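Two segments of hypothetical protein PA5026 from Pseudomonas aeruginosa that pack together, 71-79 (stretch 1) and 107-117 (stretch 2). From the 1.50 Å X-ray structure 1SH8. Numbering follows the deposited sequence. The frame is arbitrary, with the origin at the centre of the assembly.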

# COMPACT_ATOMS: atom_id res chain seq x y z
N THR A 71 1.25 5.28 20.45
CA THR A 71 0.43 5.58 21.61
C THR A 71 0.46 4.53 22.71
O THR A 71 0.07 4.80 23.85
CB THR A 71 -1.05 5.77 21.24
OG1 THR A 71 -1.61 4.51 20.84
CG2 THR A 71 -1.20 6.79 20.12
N SER A 72 0.95 3.33 22.38
CA SER A 72 0.92 2.24 23.35
C SER A 72 2.23 1.67 23.88
O SER A 72 2.24 1.04 24.94
CB SER A 72 0.09 1.10 22.76
OG SER A 72 -1.10 1.60 22.17
N PHE A 73 3.32 1.88 23.15
CA PHE A 73 4.60 1.33 23.57
C PHE A 73 5.69 2.37 23.73
O PHE A 73 5.54 3.52 23.30
CB PHE A 73 5.06 0.27 22.57
CG PHE A 73 4.09 -0.86 22.38
CD1 PHE A 73 3.87 -1.78 23.40
CD2 PHE A 73 3.37 -0.98 21.20
CE1 PHE A 73 2.95 -2.82 23.24
CE2 PHE A 73 2.45 -2.02 21.03
CZ PHE A 73 2.24 -2.94 22.06
N ASP A 74 6.79 1.96 24.36
CA ASP A 74 7.97 2.81 24.54
C ASP A 74 8.50 2.90 23.11
O ASP A 74 9.10 1.95 22.61
CB ASP A 74 8.99 2.10 25.43
CG ASP A 74 10.24 2.92 25.66
OD1 ASP A 74 10.70 3.58 24.70
OD2 ASP A 74 10.77 2.89 26.79
N SER A 75 8.27 4.03 22.46
CA SER A 75 8.66 4.21 21.06
C SER A 75 10.12 4.50 20.77
O SER A 75 10.48 4.81 19.63
CB SER A 75 7.76 5.27 20.41
OG SER A 75 7.66 6.42 21.22
N ALA A 76 10.97 4.41 21.78
CA ALA A 76 12.40 4.61 21.59
C ALA A 76 13.04 3.25 21.80
O ALA A 76 13.99 2.88 21.11
CB ALA A 76 12.93 5.62 22.61
N ARG A 77 12.50 2.48 22.75
CA ARG A 77 13.01 1.14 23.05
C ARG A 77 12.68 0.14 21.95
O ARG A 77 13.47 -0.75 21.63
CB ARG A 77 12.43 0.65 24.38
CG ARG A 77 12.91 -0.73 24.77
CD ARG A 77 12.21 -1.26 26.01
NE ARG A 77 12.72 -2.57 26.40
CZ ARG A 77 12.12 -3.38 27.26
NH1 ARG A 77 10.97 -3.03 27.83
NH2 ARG A 77 12.66 -4.56 27.56
N PHE A 78 11.49 0.30 21.36
CA PHE A 78 11.01 -0.58 20.30
C PHE A 78 10.69 0.20 19.03
O PHE A 78 10.64 1.42 19.02
CB PHE A 78 9.71 -1.28 20.73
CG PHE A 78 9.83 -2.07 22.00
CD1 PHE A 78 10.59 -3.23 22.05
CD2 PHE A 78 9.16 -1.66 23.14
CE1 PHE A 78 10.69 -3.97 23.22
CE2 PHE A 78 9.24 -2.39 24.33
CZ PHE A 78 10.01 -3.55 24.36
N TYR A 79 10.47 -0.54 17.95
CA TYR A 79 10.06 0.05 16.68
C TYR A 79 9.18 -1.00 16.02
O TYR A 79 9.36 -2.20 16.25
CB TYR A 79 11.26 0.40 15.80
CG TYR A 79 12.06 -0.77 15.29
CD1 TYR A 79 11.77 -1.35 14.06
CD2 TYR A 79 13.12 -1.28 16.03
CE1 TYR A 79 12.53 -2.41 13.57
CE2 TYR A 79 13.88 -2.34 15.56
CZ TYR A 79 13.59 -2.90 14.33
OH TYR A 79 14.36 -3.94 13.86
N ARG A 107 -3.26 -7.13 25.95
CA ARG A 107 -2.43 -7.44 24.78
C ARG A 107 -1.19 -6.55 24.75
O ARG A 107 -0.11 -6.99 24.38
CB ARG A 107 -3.21 -7.27 23.47
CG ARG A 107 -3.92 -8.54 22.99
CD ARG A 107 -2.92 -9.67 22.80
NE ARG A 107 -2.34 -9.73 21.46
CZ ARG A 107 -1.15 -10.26 21.18
NH1 ARG A 107 -0.42 -10.77 22.16
NH2 ARG A 107 -0.71 -10.31 19.93
N ILE A 108 -1.37 -5.29 25.13
CA ILE A 108 -0.24 -4.36 25.15
C ILE A 108 0.81 -4.89 26.12
O ILE A 108 2.00 -4.90 25.81
CB ILE A 108 -0.70 -2.94 25.58
CG1 ILE A 108 -1.61 -2.34 24.50
CG2 ILE A 108 0.52 -2.04 25.80
CD1 ILE A 108 -2.22 -0.99 24.85
N ARG A 109 0.37 -5.33 27.30
CA ARG A 109 1.30 -5.88 28.29
C ARG A 109 2.00 -7.13 27.76
O ARG A 109 3.21 -7.28 27.91
CB ARG A 109 0.57 -6.21 29.59
CG ARG A 109 0.31 -5.00 30.47
CD ARG A 109 -0.12 -5.43 31.87
NE ARG A 109 -1.46 -5.99 31.90
CZ ARG A 109 -2.58 -5.27 31.84
NH1 ARG A 109 -2.52 -3.95 31.75
NH2 ARG A 109 -3.76 -5.88 31.86
N GLN A 110 1.24 -8.03 27.14
CA GLN A 110 1.82 -9.25 26.59
C GLN A 110 2.88 -8.93 25.54
O GLN A 110 3.97 -9.50 25.56
CB GLN A 110 0.74 -10.12 25.96
CG GLN A 110 -0.44 -10.42 26.87
CD GLN A 110 -1.45 -11.35 26.22
OE1 GLN A 110 -1.80 -11.18 25.04
NE2 GLN A 110 -1.93 -12.33 26.97
N LEU A 111 2.55 -8.02 24.64
CA LEU A 111 3.46 -7.63 23.57
C LEU A 111 4.77 -7.02 24.06
O LEU A 111 5.85 -7.40 23.61
CB LEU A 111 2.76 -6.66 22.61
CG LEU A 111 1.67 -7.30 21.74
CD1 LEU A 111 0.79 -6.23 21.13
CD2 LEU A 111 2.32 -8.16 20.67
N GLU A 112 4.69 -6.06 24.99
CA GLU A 112 5.91 -5.43 25.49
C GLU A 112 6.77 -6.42 26.27
O GLU A 112 8.00 -6.37 26.20
CB GLU A 112 5.58 -4.22 26.37
CG GLU A 112 4.55 -4.48 27.44
CD GLU A 112 4.19 -3.23 28.21
OE1 GLU A 112 3.92 -2.19 27.55
OE2 GLU A 112 4.17 -3.27 29.46
N THR A 113 6.12 -7.32 26.99
CA THR A 113 6.84 -8.33 27.76
C THR A 113 7.61 -9.25 26.81
O THR A 113 8.82 -9.44 26.95
CB THR A 113 5.88 -9.17 28.60
OG1 THR A 113 5.35 -8.36 29.66
CG2 THR A 113 6.59 -10.38 29.20
N GLU A 114 6.89 -9.80 25.83
CA GLU A 114 7.50 -10.70 24.85
C GLU A 114 8.57 -10.01 23.99
O GLU A 114 9.62 -10.60 23.71
CB GLU A 114 6.42 -11.31 23.97
CG GLU A 114 6.94 -12.09 22.79
CD GLU A 114 5.82 -12.76 22.02
OE1 GLU A 114 4.73 -12.16 21.92
OE2 GLU A 114 6.03 -13.88 21.51
N ALA A 115 8.31 -8.77 23.57
CA ALA A 115 9.28 -8.04 22.77
C ALA A 115 10.50 -7.72 23.63
O ALA A 115 11.64 -7.73 23.14
CB ALA A 115 8.66 -6.74 22.24
N GLY A 116 10.26 -7.45 24.90
CA GLY A 116 11.36 -7.15 25.80
C GLY A 116 12.22 -8.37 26.10
O GLY A 116 13.45 -8.29 26.10
N GLU A 117 11.57 -9.51 26.33
CA GLU A 117 12.28 -10.74 26.65
C GLU A 117 12.85 -11.49 25.45
O GLU A 117 13.92 -12.09 25.54
CB GLU A 117 11.37 -11.69 27.43
CG GLU A 117 10.75 -11.10 28.68
CD GLU A 117 10.00 -12.14 29.49
OE1 GLU A 117 9.39 -13.05 28.87
OE2 GLU A 117 10.00 -12.05 30.73
O HOH W 1 3.77 0.20 26.93
O HOH W 2 14.88 -5.98 26.42

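Stretch 2 is helical throughout, and stretch 1 leaves a helix at Phe73, crosses a loop and enters a strand at Phe78. The contact buries 377 Å² summed over both sides. No direct hydrogen bond crosses it; apolar packing and two bridging waters do the work.

Ile108 opens the contact. Its m,t rotamer brings CD1 to 3.8 Å from Ser72 CB, while Ile108 CG2 lies 3.6 Å from both Ser72 O and Phe73 CE1, so each end of the branched side chain meets stretch 1. The small Ser72 side chain points toward the helix, and Ser72 CA lies 6.9 Å from Ile108 CA. Phe73 leaves its backbone sideways, yet its chi1 of -58° carries the ring inward until CE1 is 3.4 Å from Ile108 O. That carbonyl sits at the ring edge and already accepts the helical bond from Glu112 N (3.0 Å from N to Ile108 O).

One turn on, Leu111 points toward stretch 1 and sets CD1 3.7 Å from Phe73 CZ, again near the ring plane. Both residues are buried, as suits hydrocarbon surfaces.

Glu112 is partly exposed, and its carboxylate binds a water. Water 1 donates to Glu112 OE1 (2.5 Å from the water O) and to Ser72 O (2.6 Å from the water O), linking two oxygens that lie 4.5 Å apart, Ser72 O and Glu112 OE1.

Ala115 points toward stretch 1, and its CB is 3.6 Å from Phe78 CE1, a compact apolar contact with a buried ring.

At Gly116 the missing side chain matters: an ideal CB would lie 2.8 Å from Arg77 NH2, a clash. Instead, the extended arginine, t at chi1 to chi3, brings NH2 to 3.4 Å from Gly116 CA. Water 2 accepts from Arg77 NH2 (2.9 Å to the water O) and donates to Gly116 O (2.7 Å from the water O).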